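Local structure of ATP-dependent 6-phosphofructokinase subunit beta (3O8O) at residues L305-E309 with K332-K336; A585-Y589 with D603-L607. The protein catalyses the ATP-dependent phosphorylation of D-fructose 6-phosphate to fructose 1,6-bisphosphate, the first committing step of glycolysis. All coordinates share one frame; numbering follows the deposited sequence.

Interaction 1 (L305-E309 with K332-K336); sequences LQGLE and KIVRK
Ile333 overlaps one side of helix 297-316, spreading its branches over Leu305, Gln306 and Glu309. This is helix-on-sheet packing at the margin of the seven-stranded mixed sheet of the N-terminal catalytic domain: strand 333-337 is one of its two outermost strands within the chain, hydrogen-bonded antiparallel to 324-328. Helix and strand segments run with an angle of 47° between their directions and their axes 9.0 Å apart. The first torsion explains how one isoleucine serves three partners. With chi1 at -73°, CG1 lies beside the backbone N and CG2 opposite it; CG1 of Ile333 then faces CB of Leu305 at 4.0 Å, and CD1 carries on to CG of Gln306. CG2 of Ile333 meets CB of Glu309, also at 4.0 Å, so the aliphatic base of the glutamate completes the apolar patch. Gln306 and Glu309 reach further, to Ile326 of the neighbouring strand.

Beyond this patch the contact turns ionic. Glu309 bends at chi2 (62°), and its carboxylate meets the guanidinium of Arg335 in a salt bridge, the two side chains crossing at about a right angle. Glutamine in place of Glu309 would probably leave Arg335 without its charged mate on this helical turn, though Glu316 also pairs with the arginine through NH1. Arg335 grips side-on, both donors converging on a single oxygen from one face of the carboxylate: NE of Arg335 lies 2.8 Å from OE1 of Glu309, and NH2 of Arg335 reaches that same OE1 at 3.1 Å, the more bent of the two bonds.

Interaction 2 (A585-Y589 with D603-L607); sequences AQVSY and DIEYL
Gln586 reaches across to helix 597-614, where CG of Gln586 lies alongside Leu607, 3.7 Å from its CD1; the placing of the glutamine amide beside Tyr606 is doubtful. Val587 follows, its CB directed at the helix. CG1 of Val587 sits 3.6 Å from OD2 of Asp603, and CG2 of Val587 lies 3.7 Å from OD1 of Asp603, so both methyls abut the carboxylate. CG1 of Val587 also rests over one face of the Tyr589 ring, offset toward the rim. Tyr589 arrives by another route: it is the far end of its ring that closes on the helix, with CG set beside the backbone N (chi1 -66°). OH of Tyr589 donates to OD2 of Asp603 at 2.6 Å, meeting the oxygen from above the carboxylate plane, with ring and carboxylate planes 62° apart. Arg762 forms a salt bridge to the same OD2, giving this oxygen of a buried aspartate both a hydroxyl and a charged partner. Strand and helix segments run nearly antiparallel, 162° between their directions, as expected for the first two elements of a beta-alpha-beta unit: strand 587-589 leads through helix 597-614 into the parallel neighbour 622-627, within the regulatory phosphofructokinase domain.

Overall arrangement
Interactions 1 and 2 illustrate one principle, a helix packed against an edge strand, in the two phosphofructokinase domains of one chain. Strand 333-337 borders a mixed sheet in the catalytic half; strand 587-589 borders a parallel sheet in the regulatory half. Their centres are 26 Å apart and their nearest atoms about 13 Å, so they do not touch. Helix 750-760 nevertheless bridges them, Ile755 meeting Leu305 and Val760 meeting Gln586. Each lies some way from a ligand site: the Gln306 side chain is about 10 Å from that of Ser153, which binds fructose 6-phosphate, and the Leu607 side chain about 9 Å from that of Arg561, predicted to bind the activator fructose 2,6-bisphosphate.

Interaction 1 (L305-E309 with K332-K336)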
loop_
_atom_site.group_PDB
_atom_site.type_symbol
_atom_site.label_atom_id
_atom_site.label_comp_id
_atom_site.label_asym_id
_atom_site.label_seq_id
_atom_site.Cartn_x
_atom_site.Cartn_y
_atom_site.Cartn_z
ATOM N N LEU B 305 17.619 -20.232 28.715
ATOM C CA LEU B 305 18.085 -19.317 29.757
ATOM C C LEU B 305 18.873 -20.025 30.854
ATOM O O LEU B 305 19.879 -19.520 31.330
ATOM C CB LEU B 305 16.920 -18.583 30.403
ATOM C CG LEU B 305 16.091 -17.667 29.515
ATOM C CD1 LEU B 305 15.031 -17.029 30.397
ATOM C CD2 LEU B 305 16.946 -16.606 28.866
ATOM N N GLN B 306 18.409 -21.190 31.266
ATOM C CA GLN B 306 19.101 -21.925 32.297
ATOM C C GLN B 306 20.495 -22.290 31.834
ATOM O O GLN B 306 21.469 -22.119 32.568
ATOM C CB GLN B 306 18.306 -23.169 32.668
ATOM C CG GLN B 306 17.078 -22.821 33.485
ATOM C CD GLN B 306 16.438 -24.027 34.097
ATOM O OE1 GLN B 306 15.554 -23.910 34.933
ATOM N NE2 GLN B 306 16.876 -25.203 33.684
ATOM N N GLY B 307 20.595 -22.794 30.615
ATOM C CA GLY B 307 21.897 -23.134 30.086
ATOM C C GLY B 307 22.822 -21.932 30.192
ATOM O O GLY B 307 23.946 -22.058 30.656
ATOM N N LEU B 308 22.353 -20.759 29.781
ATOM C CA LEU B 308 23.190 -19.576 29.847
ATOM C C LEU B 308 23.683 -19.393 31.261
ATOM O O LEU B 308 24.878 -19.214 31.485
ATOM C CB LEU B 308 22.414 -18.335 29.408
ATOM C CG LEU B 308 23.064 -16.990 29.753
ATOM C CD1 LEU B 308 24.568 -16.992 29.358
ATOM C CD2 LEU B 308 22.276 -15.879 29.052
ATOM N N GLU B 309 22.752 -19.441 32.210
ATOM C CA GLU B 309 23.079 -19.269 33.616
ATOM C C GLU B 309 24.019 -20.373 34.091
ATOM O O GLU B 309 24.969 -20.110 34.829
ATOM C CB GLU B 309 21.808 -19.264 34.466
ATOM C CG GLU B 309 22.058 -18.960 35.935
ATOM C CD GLU B 309 22.651 -17.578 36.148
ATOM O OE1 GLU B 309 23.070 -17.265 37.286
ATOM O OE2 GLU B 309 22.696 -16.799 35.176
ATOM N N LYS B 332 11.459 -17.122 37.544
ATOM C CA LYS B 332 12.684 -16.360 37.762
ATOM C C LYS B 332 13.807 -17.408 37.782
ATOM O O LYS B 332 13.770 -18.370 38.564
ATOM C CB LYS B 332 12.613 -15.601 39.088
ATOM N N ILE B 333 14.779 -17.245 36.887
ATOM C CA ILE B 333 15.884 -18.190 36.801
ATOM C C ILE B 333 16.814 -18.033 38.003
ATOM O O ILE B 333 17.389 -16.977 38.210
ATOM C CB ILE B 333 16.667 -18.002 35.465
ATOM C CG1 ILE B 333 15.834 -18.536 34.295
ATOM C CG2 ILE B 333 17.986 -18.762 35.501
ATOM C CD1 ILE B 333 15.506 -20.016 34.378
ATOM N N VAL B 334 16.964 -19.088 38.792
ATOM C CA VAL B 334 17.808 -19.001 39.978
ATOM C C VAL B 334 18.703 -20.205 40.261
ATOM O O VAL B 334 18.457 -21.322 39.777
ATOM C CB VAL B 334 16.948 -18.768 41.222
ATOM C CG1 VAL B 334 16.190 -17.463 41.078
ATOM C CG2 VAL B 334 15.975 -19.934 41.391
ATOM N N ARG B 335 19.737 -19.959 41.070
ATOM C CA ARG B 335 20.690 -20.994 41.457
ATOM C C ARG B 335 20.266 -21.601 42.784
ATOM O O ARG B 335 19.810 -20.897 43.679
ATOM C CB ARG B 335 22.096 -20.403 41.582
ATOM C CG ARG B 335 22.617 -19.781 40.296
ATOM C CD ARG B 335 24.081 -19.402 40.412
ATOM N NE ARG B 335 24.515 -18.524 39.326
ATOM C CZ ARG B 335 25.717 -17.953 39.257
ATOM N NH1 ARG B 335 26.619 -18.162 40.214
ATOM N NH2 ARG B 335 26.024 -17.179 38.224
ATOM N N LYS B 336 20.401 -22.915 42.892
ATOM C CA LYS B 336 20.047 -23.643 44.106
ATOM C C LYS B 336 21.174 -24.620 44.444
ATOM O O LYS B 336 21.902 -25.065 43.558
#

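Interaction 2 (A585-Y589 with D603-L607)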
loop_
_atom_site.group_PDB
_atom_site.type_symbol
_atom_site.label_atom_id
_atom_site.label_comp_id
_atom_site.label_asym_id
_atom_site.label_seq_id
_atom_site.Cartn_x
_atom_site.Cartn_y
_atom_site.Cartn_z
ATOM N N ALA B 585 16.109 -17.003 16.078
ATOM C CA ALA B 585 16.060 -16.037 14.988
ATOM C C ALA B 585 17.337 -15.214 15.025
ATOM O O ALA B 585 17.826 -14.847 16.083
ATOM C CB ALA B 585 14.836 -15.126 15.128
ATOM N N GLN B 586 17.868 -14.935 13.853
ATOM C CA GLN B 586 19.084 -14.180 13.740
ATOM C C GLN B 586 18.786 -12.745 14.111
ATOM O O GLN B 586 19.458 -12.145 14.955
ATOM C CB GLN B 586 19.595 -14.281 12.308
ATOM C CG GLN B 586 20.897 -13.560 12.059
ATOM C CD GLN B 586 22.011 -14.045 12.961
ATOM O OE1 GLN B 586 22.096 -13.671 14.138
ATOM N NE2 GLN B 586 22.877 -14.888 12.411
ATOM N N VAL B 587 17.757 -12.197 13.486
ATOM C CA VAL B 587 17.360 -10.827 13.756
ATOM C C VAL B 587 15.894 -10.791 14.156
ATOM O O VAL B 587 15.128 -11.676 13.788
ATOM C CB VAL B 587 17.512 -9.952 12.509
ATOM C CG1 VAL B 587 17.331 -8.481 12.880
ATOM C CG2 VAL B 587 18.848 -10.202 11.870
ATOM N N SER B 588 15.521 -9.783 14.931
ATOM C CA SER B 588 14.142 -9.588 15.320
ATOM C C SER B 588 13.900 -8.071 15.506
ATOM O O SER B 588 14.652 -7.374 16.203
ATOM C CB SER B 588 13.842 -10.360 16.590
ATOM O OG SER B 588 14.287 -9.648 17.723
ATOM N N TYR B 589 12.872 -7.550 14.851
ATOM C CA TYR B 589 12.563 -6.137 14.959
ATOM C C TYR B 589 11.265 -5.972 15.755
ATOM O O TYR B 589 10.283 -6.669 15.482
ATOM C CB TYR B 589 12.408 -5.531 13.561
ATOM C CG TYR B 589 13.677 -5.514 12.751
ATOM C CD1 TYR B 589 13.700 -6.010 11.453
ATOM C CD2 TYR B 589 14.857 -5.019 13.281
ATOM C CE1 TYR B 589 14.883 -6.013 10.708
ATOM C CE2 TYR B 589 16.036 -5.016 12.553
ATOM C CZ TYR B 589 16.045 -5.512 11.267
ATOM O OH TYR B 589 17.205 -5.497 10.522
ATOM N N ASP B 603 22.641 -5.361 9.841
ATOM C CA ASP B 603 22.010 -6.664 9.889
ATOM C C ASP B 603 22.188 -7.315 8.554
ATOM O O ASP B 603 22.448 -8.514 8.476
ATOM C CB ASP B 603 20.526 -6.548 10.195
ATOM C CG ASP B 603 20.248 -6.414 11.668
ATOM O OD1 ASP B 603 20.899 -7.137 12.455
ATOM O OD2 ASP B 603 19.370 -5.608 12.037
ATOM N N ILE B 604 22.057 -6.523 7.495
ATOM C CA ILE B 604 22.223 -7.063 6.156
ATOM C C ILE B 604 23.665 -7.479 5.892
ATOM O O ILE B 604 23.901 -8.484 5.222
ATOM C CB ILE B 604 21.810 -6.079 5.090
ATOM C CG1 ILE B 604 20.359 -5.635 5.320
ATOM C CG2 ILE B 604 21.978 -6.723 3.746
ATOM C CD1 ILE B 604 19.670 -4.993 4.127
ATOM N N GLU B 605 24.639 -6.725 6.405
ATOM C CA GLU B 605 26.025 -7.130 6.195
ATOM C C GLU B 605 26.338 -8.378 6.987
ATOM O O GLU B 605 26.908 -9.335 6.455
ATOM C CB GLU B 605 26.999 -6.021 6.570
ATOM C CG GLU B 605 27.405 -5.196 5.361
ATOM C CD GLU B 605 27.821 -6.073 4.175
ATOM O OE1 GLU B 605 28.777 -6.874 4.353
ATOM O OE2 GLU B 605 27.187 -5.958 3.084
ATOM N N TYR B 606 25.960 -8.357 8.260
ATOM C CA TYR B 606 26.165 -9.492 9.153
ATOM C C TYR B 606 25.541 -10.730 8.508
ATOM O O TYR B 606 26.157 -11.781 8.404
ATOM C CB TYR B 606 25.498 -9.177 10.494
ATOM C CG TYR B 606 25.237 -10.361 11.400
ATOM C CD1 TYR B 606 26.259 -11.241 11.750
ATOM C CD2 TYR B 606 23.971 -10.562 11.956
ATOM C CE1 TYR B 606 26.032 -12.288 12.638
ATOM C CE2 TYR B 606 23.733 -11.594 12.838
ATOM C CZ TYR B 606 24.763 -12.457 13.181
ATOM O OH TYR B 606 24.518 -13.480 14.080
ATOM N N LEU B 607 24.307 -10.591 8.062
ATOM C CA LEU B 607 23.634 -11.697 7.421
ATOM C C LEU B 607 24.488 -12.126 6.233
ATOM O O LEU B 607 24.788 -13.304 6.044
ATOM C CB LEU B 607 22.255 -11.236 6.948
ATOM C CG LEU B 607 20.979 -12.005 7.262
ATOM C CD1 LEU B 607 21.162 -13.012 8.374
ATOM C CD2 LEU B 607 19.943 -10.978 7.628
#